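Local coordinates for protein cofilin (Streptomyces griseoflavus, PDB 5IVU) that probably binds actin, as expected of a bacterial member of the ADF/cofilin family of actin-binding proteins, at residues T8-C13 against N37-V42; I29-N34 against W65-L70. All blocks are in the same frame, centred on the assembly; numbering follows the deposited sequence.

Contact 1. Residues T8-C13 against N37-V42; sequences TLNDAC and NTEIAV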
loop_
_atom_site.group_PDB
_atom_site.type_symbol
_atom_site.label_atom_id
_atom_site.label_comp_id
_atom_site.label_asym_id
_atom_site.label_seq_id
_atom_site.Cartn_x
_atom_site.Cartn_y
_atom_site.Cartn_z
ATOM N N THR A 8 -0.659 -0.623 -17.686
ATOM C CA THR A 8 -2.073 -0.247 -17.608
ATOM C C THR A 8 -2.638 -0.537 -16.198
ATOM O O THR A 8 -2.250 -1.504 -15.540
ATOM C CB THR A 8 -2.878 -0.958 -18.734
ATOM O OG1 THR A 8 -4.080 -0.235 -19.006
ATOM C CG2 THR A 8 -3.214 -2.417 -18.394
ATOM N N LEU A 9 -3.541 0.319 -15.738
ATOM C CA LEU A 9 -4.163 0.158 -14.420
ATOM C C LEU A 9 -5.450 -0.663 -14.522
ATOM O O LEU A 9 -6.353 -0.316 -15.288
ATOM C CB LEU A 9 -4.472 1.538 -13.836
ATOM C CG LEU A 9 -5.087 1.632 -12.444
ATOM C CD1 LEU A 9 -4.171 1.025 -11.402
ATOM C CD2 LEU A 9 -5.366 3.088 -12.127
ATOM N N ASN A 10 -5.536 -1.734 -13.740
ATOM C CA ASN A 10 -6.747 -2.551 -13.668
ATOM C C ASN A 10 -7.896 -1.790 -12.970
ATOM O O ASN A 10 -7.675 -1.074 -11.987
ATOM C CB ASN A 10 -6.414 -3.875 -12.975
ATOM C CG ASN A 10 -7.485 -4.940 -13.150
ATOM O OD1 ASN A 10 -8.439 -4.786 -13.914
ATOM N ND2 ASN A 10 -7.307 -6.051 -12.447
ATOM N N ASP A 11 -9.112 -1.921 -13.512
ATOM C CA ASP A 11 -10.311 -1.257 -12.954
ATOM C C ASP A 11 -10.570 -1.658 -11.503
ATOM O O ASP A 11 -11.043 -0.839 -10.706
ATOM C CB ASP A 11 -11.571 -1.583 -13.784
ATOM C CG ASP A 11 -11.558 -0.961 -15.174
ATOM O OD1 ASP A 11 -10.971 0.130 -15.367
ATOM O OD2 ASP A 11 -12.161 -1.570 -16.082
ATOM N N ALA A 12 -10.250 -2.910 -11.175
ATOM C CA ALA A 12 -10.379 -3.450 -9.811
ATOM C C ALA A 12 -9.560 -2.716 -8.730
ATOM O O ALA A 12 -9.907 -2.786 -7.551
ATOM C CB ALA A 12 -10.023 -4.926 -9.805
ATOM N N CYS A 13 -8.489 -2.024 -9.125
ATOM C CA CYS A 13 -7.684 -1.248 -8.184
ATOM C C CYS A 13 -8.488 -0.121 -7.529
ATOM O O CYS A 13 -8.594 -0.078 -6.291
ATOM C CB CYS A 13 -6.426 -0.674 -8.859
ATOM S SG CYS A 13 -5.212 -1.925 -9.331
ATOM N N ASN A 37 6.293 -5.435 -15.723
ATOM C CA ASN A 37 5.363 -6.184 -16.583
ATOM C C ASN A 37 4.151 -5.286 -16.938
ATOM O O ASN A 37 4.248 -4.068 -16.791
ATOM C CB ASN A 37 4.972 -7.535 -15.895
ATOM C CG ASN A 37 4.866 -8.719 -16.868
ATOM O OD1 ASN A 37 4.882 -8.556 -18.089
ATOM N ND2 ASN A 37 4.742 -9.930 -16.313
ATOM N N THR A 38 3.029 -5.863 -17.387
ATOM C CA THR A 38 2.016 -5.128 -18.182
ATOM C C THR A 38 0.845 -4.430 -17.462
ATOM O O THR A 38 0.304 -3.460 -18.010
ATOM C CB THR A 38 1.387 -6.065 -19.239
ATOM O OG1 THR A 38 0.790 -7.195 -18.582
ATOM C CG2 THR A 38 2.444 -6.547 -20.224
ATOM N N GLU A 39 0.435 -4.918 -16.282
ATOM C CA GLU A 39 -0.671 -4.298 -15.530
ATOM C C GLU A 39 -0.450 -4.247 -14.014
ATOM O O GLU A 39 0.149 -5.156 -13.427
ATOM C CB GLU A 39 -2.018 -4.973 -15.851
ATOM C CG GLU A 39 -2.376 -6.218 -15.034
ATOM C CD GLU A 39 -3.713 -6.838 -15.433
ATOM O OE1 GLU A 39 -4.024 -6.914 -16.644
ATOM O OE2 GLU A 39 -4.453 -7.278 -14.529
ATOM N N ILE A 40 -0.958 -3.178 -13.397
ATOM C CA ILE A 40 -1.028 -3.065 -11.943
ATOM C C ILE A 40 -2.360 -3.680 -11.497
ATOM O O ILE A 40 -3.411 -3.358 -12.050
ATOM C CB ILE A 40 -0.945 -1.601 -11.469
ATOM C CG1 ILE A 40 0.357 -0.938 -11.953
ATOM C CG2 ILE A 40 -1.036 -1.525 -9.943
ATOM C CD1 ILE A 40 0.335 0.578 -11.917
ATOM N N ALA A 41 -2.305 -4.555 -10.499
ATOM C CA ALA A 41 -3.456 -5.339 -10.064
ATOM C C ALA A 41 -3.476 -5.454 -8.553
ATOM O O ALA A 41 -2.465 -5.186 -7.894
ATOM C CB ALA A 41 -3.405 -6.735 -10.687
ATOM N N VAL A 42 -4.631 -5.872 -8.023
ATOM C CA VAL A 42 -4.805 -6.148 -6.602
ATOM C C VAL A 42 -4.254 -7.530 -6.337
ATOM O O VAL A 42 -4.772 -8.493 -6.872
ATOM C CB VAL A 42 -6.298 -6.118 -6.182
ATOM C CG1 VAL A 42 -6.474 -6.522 -4.714
ATOM C CG2 VAL A 42 -6.897 -4.737 -6.436
#

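Contact 2. Residues I29-N34 against W65-L70; sequences IIFHLN and WAVYDL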
loop_
_atom_site.group_PDB
_atom_site.type_symbol
_atom_site.label_atom_id
_atom_site.label_comp_id
_atom_site.label_asym_id
_atom_site.label_seq_id
_atom_site.Cartn_x
_atom_site.Cartn_y
_atom_site.Cartn_z
ATOM N N ILE A 29 -5.239 -2.988 1.446
ATOM C CA ILE A 29 -5.141 -3.575 0.103
ATOM C C ILE A 29 -3.658 -3.637 -0.303
ATOM O O ILE A 29 -2.917 -2.669 -0.106
ATOM C CB ILE A 29 -5.890 -2.727 -0.957
ATOM C CG1 ILE A 29 -7.353 -2.516 -0.564
ATOM C CG2 ILE A 29 -5.809 -3.383 -2.333
ATOM C CD1 ILE A 29 -8.090 -1.529 -1.449
ATOM N N ILE A 30 -3.246 -4.767 -0.885
ATOM C CA ILE A 30 -1.902 -4.935 -1.443
ATOM C C ILE A 30 -1.991 -4.942 -2.971
ATOM O O ILE A 30 -2.679 -5.776 -3.539
ATOM C CB ILE A 30 -1.243 -6.251 -0.968
ATOM C CG1 ILE A 30 -1.297 -6.397 0.566
ATOM C CG2 ILE A 30 0.203 -6.329 -1.461
ATOM C CD1 ILE A 30 -0.402 -5.439 1.338
ATOM N N PHE A 31 -1.307 -4.003 -3.620
ATOM C CA PHE A 31 -1.203 -3.950 -5.088
ATOM C C PHE A 31 0.171 -4.432 -5.546
ATOM O O PHE A 31 1.149 -4.342 -4.796
ATOM C CB PHE A 31 -1.416 -2.526 -5.599
ATOM C CG PHE A 31 -2.659 -1.875 -5.079
ATOM C CD1 PHE A 31 -2.639 -1.145 -3.897
ATOM C CD2 PHE A 31 -3.857 -1.986 -5.777
ATOM C CE1 PHE A 31 -3.792 -0.544 -3.415
ATOM C CE2 PHE A 31 -5.013 -1.384 -5.301
ATOM C CZ PHE A 31 -4.981 -0.662 -4.120
ATOM N N HIS A 32 0.233 -4.902 -6.792
ATOM C CA HIS A 32 1.469 -5.439 -7.384
ATOM C C HIS A 32 1.447 -5.376 -8.925
ATOM O O HIS A 32 0.391 -5.152 -9.514
ATOM C CB HIS A 32 1.731 -6.865 -6.846
ATOM C CG HIS A 32 0.939 -7.951 -7.519
ATOM N ND1 HIS A 32 -0.386 -7.811 -7.883
ATOM C CD2 HIS A 32 1.282 -9.221 -7.843
ATOM C CE1 HIS A 32 -0.812 -8.934 -8.430
ATOM N NE2 HIS A 32 0.182 -9.806 -8.418
ATOM N N LEU A 33 2.612 -5.530 -9.557
ATOM C CA LEU A 33 2.699 -5.734 -11.030
ATOM C C LEU A 33 2.456 -7.194 -11.336
ATOM O O LEU A 33 2.919 -8.051 -10.582
ATOM C CB LEU A 33 4.079 -5.409 -11.617
ATOM C CG LEU A 33 4.469 -4.111 -12.292
ATOM C CD1 LEU A 33 3.580 -3.000 -11.830
ATOM C CD2 LEU A 33 5.938 -3.785 -12.058
ATOM N N ASN A 34 1.806 -7.477 -12.465
ATOM C CA ASN A 34 1.433 -8.880 -12.803
ATOM C C ASN A 34 2.627 -9.769 -13.251
ATOM O O ASN A 34 3.672 -9.292 -13.732
ATOM C CB ASN A 34 0.302 -8.938 -13.877
ATOM C CG ASN A 34 0.747 -8.359 -15.234
ATOM O OD1 ASN A 34 1.561 -7.434 -15.299
ATOM N ND2 ASN A 34 0.226 -8.923 -16.325
ATOM N N TRP A 65 2.991 -2.069 -3.638
ATOM C CA TRP A 65 2.294 -0.903 -3.099
ATOM C C TRP A 65 1.178 -1.393 -2.192
ATOM O O TRP A 65 0.720 -2.526 -2.313
ATOM C CB TRP A 65 1.692 -0.023 -4.193
ATOM C CG TRP A 65 2.629 0.360 -5.286
ATOM C CD1 TRP A 65 3.583 1.327 -5.247
ATOM C CD2 TRP A 65 2.674 -0.195 -6.596
ATOM N NE1 TRP A 65 4.233 1.395 -6.445
ATOM C CE2 TRP A 65 3.691 0.471 -7.296
ATOM C CE3 TRP A 65 1.946 -1.197 -7.250
ATOM C CZ2 TRP A 65 4.011 0.174 -8.624
ATOM C CZ3 TRP A 65 2.267 -1.500 -8.575
ATOM C CH2 TRP A 65 3.294 -0.812 -9.242
ATOM N N ALA A 66 0.744 -0.535 -1.280
ATOM C CA ALA A 66 -0.397 -0.864 -0.440
ATOM C C ALA A 66 -1.129 0.381 -0.037
ATOM O O ALA A 66 -0.565 1.472 -0.070
ATOM C CB ALA A 66 0.043 -1.616 0.794
ATOM N N VAL A 67 -2.391 0.200 0.336
ATOM C CA VAL A 67 -3.151 1.224 1.038
ATOM C C VAL A 67 -3.594 0.631 2.374
ATOM O O VAL A 67 -4.023 -0.519 2.428
ATOM C CB VAL A 67 -4.351 1.718 0.212
ATOM C CG1 VAL A 67 -5.253 2.611 1.049
ATOM C CG2 VAL A 67 -3.846 2.477 -1.005
ATOM N N TYR A 68 -3.453 1.420 3.442
ATOM C CA TYR A 68 -3.820 1.000 4.784
ATOM C C TYR A 68 -4.703 2.068 5.411
ATOM O O TYR A 68 -4.372 3.250 5.368
ATOM C CB TYR A 68 -2.568 0.775 5.660
ATOM C CG TYR A 68 -2.888 -0.024 6.901
ATOM C CD1 TYR A 68 -3.348 0.605 8.061
ATOM C CD2 TYR A 68 -2.777 -1.413 6.905
ATOM C CE1 TYR A 68 -3.672 -0.127 9.196
ATOM C CE2 TYR A 68 -3.094 -2.151 8.032
ATOM C CZ TYR A 68 -3.549 -1.508 9.176
ATOM O OH TYR A 68 -3.870 -2.221 10.308
ATOM N N ASP A 69 -5.823 1.645 5.987
ATOM C CA ASP A 69 -6.739 2.557 6.656
ATOM C C ASP A 69 -6.271 2.689 8.096
ATOM O O ASP A 69 -6.708 1.963 8.979
ATOM C CB ASP A 69 -8.187 2.060 6.560
ATOM C CG ASP A 69 -9.195 3.070 7.094
ATOM O OD1 ASP A 69 -8.900 4.297 7.118
ATOM O OD2 ASP A 69 -10.289 2.635 7.515
ATOM N N LEU A 70 -5.361 3.632 8.314
ATOM C CA LEU A 70 -4.659 3.769 9.576
ATOM C C LEU A 70 -5.504 4.513 10.591
ATOM O O LEU A 70 -5.898 5.644 10.352
ATOM C CB LEU A 70 -3.347 4.523 9.351
ATOM C CG LEU A 70 -2.329 4.524 10.487
ATOM C CD1 LEU A 70 -1.663 3.168 10.626
ATOM C CD2 LEU A 70 -1.298 5.605 10.231
#

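Contact 1. Residues T8-C13 against N37-V42
Cys13 fills the hollow where strand 39-42 passes the first turn of helix 11-21. With SG anti to its own carbonyl carbon (chi1 -68°), the sulfur lies over the strand backbone, 3.6 Å from Ile40 O and 3.9 Å from Ala41 CA. The opposing strand supplies its own bump: Val42 CG2 rests against the helix turn, with Ala12 O 3.8 Å and Cys13 CA 4.0 Å from it. Further back, Leu9 CD1 rests 4.2 Å from Ile40 CB, on the face of the sheet that helix 96-112 covers through Leu109 and Ala112. The other face carries Thr8 and Glu39, and there Thr8 CG2 sits 3.8 Å from Glu39 CB. The backbones are zipped by three hydrogen bonds, Thr8 N to Thr38 O, Ile40 N to Thr8 O and Asn10 N to Ile40 O; the last is the longest at 3.2 Å, where the chain is about to leave the sheet. Thr8 and Leu9 thus form a two-residue parallel edge strand, followed, after a turn at Asn10, by helix 11-21, on the rim of the mixed sheet of the ADF-homology fold.

Contact 2. Residues I29-N34 against W65-L70
Phe31 and Trp65 face each other as a hydrogen-bonded antiparallel pair, both side chains on the face of the sheet that also carries Ile29 and Val67. Phe31 has CG anti to its carbonyl carbon, beside the backbone N (chi1 -51°), which points CG along the strand toward the Val67 end. Its CB lies 4.0 Å from Trp65 CE3. Past CG, CD1 lies 4.1 Å from Ala66 CA, and beyond it CE1 meets Val67 CG2 at 3.9 Å. The CD1-CE1 edge of the ring therefore lies beside the neighbouring strand, while CD2 and CE2 lie near Cys13 and Val42. Ile29 CG2 covers one face, offset toward the rim, 3.4 Å from Phe31 CZ at the tip. The indole goes the other way, toward Leu33, whose CD1 touches its edge 3.4 Å from Trp65 CH2; the CZ3 corner lies 4.0 Å from His32 C. Around the same indole stand Ile40, Leu109 and the ring of Tyr102, whose hydroxyl also bonds to Leu33 N. A serine in place of Trp65 would probably leave Leu33 CD1 and the ring of Tyr102 without their aromatic partner and open a gap beneath helix 96-112. On the reverse face the contact is slight, Ile30 CD1 against Ala66 CB at 3.9 Å. Two pairs of backbone hydrogen bonds tie Ile29 to Val67 and Phe31 to Trp65; in the second pair each donor N sits well above the plane of the carbonyl it bonds to, as at Phe31 N to Trp65 O, 2.8 Å long and 37° out of it. Ile30 and Ala66 turn their bonds outward instead, to Glu43 and Lys44 and to Val87. Polar backbone atoms buried in the middle of the protein are thus paired strand to strand, leaving hydrocarbon and aromatic groups to make the core.

Contact 1 lies at the edge of the sheet, whereas the centre of contact 2 is about 3 Å from the centre of the chain; their centres are about 12 Å apart. They meet where strand 39-46 of contact 1 neighbours strand 28-33 of contact 2. The join is direct: Ala41 O and His32 N are 2.9 Å apart, a probable hydrogen bond. Glu39 N and Asn34 OD1, 2.9 Å apart, probably bond across the gap left by unmodelled residues 35-36, though Asn34 is poorly ordered. Ile40 CG2 packs 3.6 Å from Trp65 CZ3, carrying the apolar layer across. Ile40 and Trp65 both lie against helix 96-112, which probably corresponds to the long actin-binding helix of ADF relatives.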